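Local coordinates for protein GP23.1 (Bacillus phage spp1, PDB 2XF7) that is a putative chaperone of the phage, a small all-helical protein whose six copies assemble into a hexamer, at residues L5-F10 with Q35-K40. Residues are numbered along the deposited sequence; the frame is centred on the assembly and turned at random.
Sequences LLYGYF and QEEADK
Tyr7 carries this contact: its phenol slants across the start of helix 35-42, one edge turned to it, touching Glu37 and then Lys40 one turn further on. With CG anti to the backbone N (chi1 -179°), the ring reaches out from the start of helix 7-15 across to its neighbour. Its CD1 sits 3.7 Å from CB of Glu37, and the same ring atom is 3.8 Å from Glu37 CG, so the methylenes of the acid pack against the CD1 edge of the ring, CG raised somewhat above its plane. Next along the edge, Tyr7 CE1 comes within 3.6 Å of the Glu37 carbonyl O, which lies near the ring plane. The Glu37 chain is extended beyond CG and runs past the ring toward Tyr7 CB; the carboxylate plane is turned 31° from that of the ring. Glu37 OE1 is held by the hydroxyl of Ser4 and the backbone N of Thr34. At the far end, Tyr7 OH meets Lys40 CB at 3.5 Å, the two side chains crossing at about a right angle. Beyond that point they share a destination: the hydroxyl hydrogen-bonds with OD2 of Asp32 of the third subunit, and Lys40 NZ with O of Ala30 of that subunit. Between 5-10 and 35-40, then, the contact is carbon packing and a carbonyl at a ring edge, while the polar ends of Tyr7 and Lys40 tie this buried pairing to the adjoining subunit.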
# COMPACT_ATOMS: atom_id res chain seq x y z
N LEU B 5 10.10 -1.02 -10.14
CA LEU B 5 9.22 -1.04 -8.95
C LEU B 5 8.14 0.05 -8.97
O LEU B 5 7.02 -0.19 -8.48
CB LEU B 5 10.07 -0.90 -7.69
CG LEU B 5 10.91 -2.12 -7.30
CD1 LEU B 5 11.62 -1.88 -5.95
CD2 LEU B 5 10.10 -3.43 -7.25
N LEU B 6 8.47 1.23 -9.54
CA LEU B 6 7.54 2.37 -9.62
C LEU B 6 6.68 2.42 -10.85
O LEU B 6 6.02 3.43 -11.11
CB LEU B 6 8.37 3.67 -9.50
CG LEU B 6 9.07 3.83 -8.13
CD1 LEU B 6 10.06 4.97 -8.15
CD2 LEU B 6 8.04 3.96 -6.98
N TYR B 7 6.69 1.35 -11.65
CA TYR B 7 5.83 1.35 -12.83
C TYR B 7 4.33 1.69 -12.47
O TYR B 7 3.73 2.62 -13.05
CB TYR B 7 5.92 0.02 -13.56
CG TYR B 7 5.05 -0.01 -14.81
CD1 TYR B 7 5.45 0.63 -15.97
CD2 TYR B 7 3.75 -0.51 -14.76
CE1 TYR B 7 4.64 0.65 -17.09
CE2 TYR B 7 2.92 -0.50 -15.88
CZ TYR B 7 3.38 0.06 -17.05
OH TYR B 7 2.58 0.11 -18.16
N GLY B 8 3.78 0.96 -11.51
CA GLY B 8 2.37 1.18 -11.16
C GLY B 8 2.18 2.58 -10.61
O GLY B 8 1.13 3.22 -10.86
N TYR B 9 3.13 3.04 -9.80
CA TYR B 9 3.05 4.37 -9.21
C TYR B 9 2.90 5.43 -10.34
O TYR B 9 2.05 6.32 -10.27
CB TYR B 9 4.33 4.65 -8.42
CG TYR B 9 4.35 6.01 -7.82
CD1 TYR B 9 3.68 6.27 -6.63
CD2 TYR B 9 5.13 7.02 -8.38
CE1 TYR B 9 3.74 7.53 -6.03
CE2 TYR B 9 5.19 8.29 -7.79
CZ TYR B 9 4.48 8.53 -6.62
OH TYR B 9 4.49 9.76 -6.01
N PHE B 10 3.78 5.38 -11.37
CA PHE B 10 3.73 6.36 -12.46
C PHE B 10 2.50 6.16 -13.36
O PHE B 10 1.88 7.15 -13.81
CB PHE B 10 5.02 6.36 -13.28
CG PHE B 10 6.14 7.02 -12.48
CD1 PHE B 10 6.09 8.38 -12.18
CD2 PHE B 10 7.24 6.28 -12.07
CE1 PHE B 10 7.15 8.99 -11.42
CE2 PHE B 10 8.32 6.92 -11.35
CZ PHE B 10 8.23 8.25 -11.02
N GLN B 35 12.45 3.56 -20.96
CA GLN B 35 11.71 4.27 -22.00
C GLN B 35 10.49 3.43 -22.45
O GLN B 35 9.40 3.99 -22.69
CB GLN B 35 12.63 4.51 -23.22
CG GLN B 35 11.90 5.34 -24.26
CD GLN B 35 11.49 6.71 -23.74
OE1 GLN B 35 12.32 7.49 -23.24
NE2 GLN B 35 10.21 7.02 -23.81
N GLU B 36 10.66 2.11 -22.59
CA GLU B 36 9.57 1.21 -23.01
C GLU B 36 8.40 1.31 -22.00
O GLU B 36 7.23 1.38 -22.41
CB GLU B 36 10.06 -0.23 -23.05
CG GLU B 36 8.83 -1.11 -23.35
CD GLU B 36 9.23 -2.47 -23.82
OE1 GLU B 36 9.93 -2.51 -24.87
OE2 GLU B 36 8.87 -3.48 -23.15
N GLU B 37 8.73 1.35 -20.70
CA GLU B 37 7.67 1.49 -19.69
C GLU B 37 6.95 2.85 -19.84
O GLU B 37 5.71 2.90 -19.75
CB GLU B 37 8.25 1.37 -18.27
CG GLU B 37 8.56 -0.09 -17.96
CD GLU B 37 9.32 -0.25 -16.65
OE1 GLU B 37 10.12 0.66 -16.33
OE2 GLU B 37 9.06 -1.22 -15.90
N ALA B 38 7.71 3.94 -20.05
CA ALA B 38 7.04 5.23 -20.22
C ALA B 38 6.13 5.18 -21.48
O ALA B 38 5.00 5.68 -21.44
CB ALA B 38 8.07 6.33 -20.42
N ASP B 39 6.59 4.57 -22.57
CA ASP B 39 5.77 4.45 -23.80
C ASP B 39 4.49 3.61 -23.51
O ASP B 39 3.39 3.98 -23.99
CB ASP B 39 6.60 3.72 -24.87
CG ASP B 39 7.76 4.53 -25.42
OD1 ASP B 39 7.78 5.78 -25.21
OD2 ASP B 39 8.63 3.93 -26.10
N LYS B 40 4.61 2.55 -22.64
CA LYS B 40 3.41 1.76 -22.26
C LYS B 40 2.45 2.63 -21.49
O LYS B 40 1.23 2.60 -21.71
CB LYS B 40 3.75 0.47 -21.48
CG LYS B 40 4.54 -0.54 -22.31
CD LYS B 40 4.74 -1.87 -21.63
CE LYS B 40 5.28 -2.84 -22.69
NZ LYS B 40 4.22 -3.49 -23.54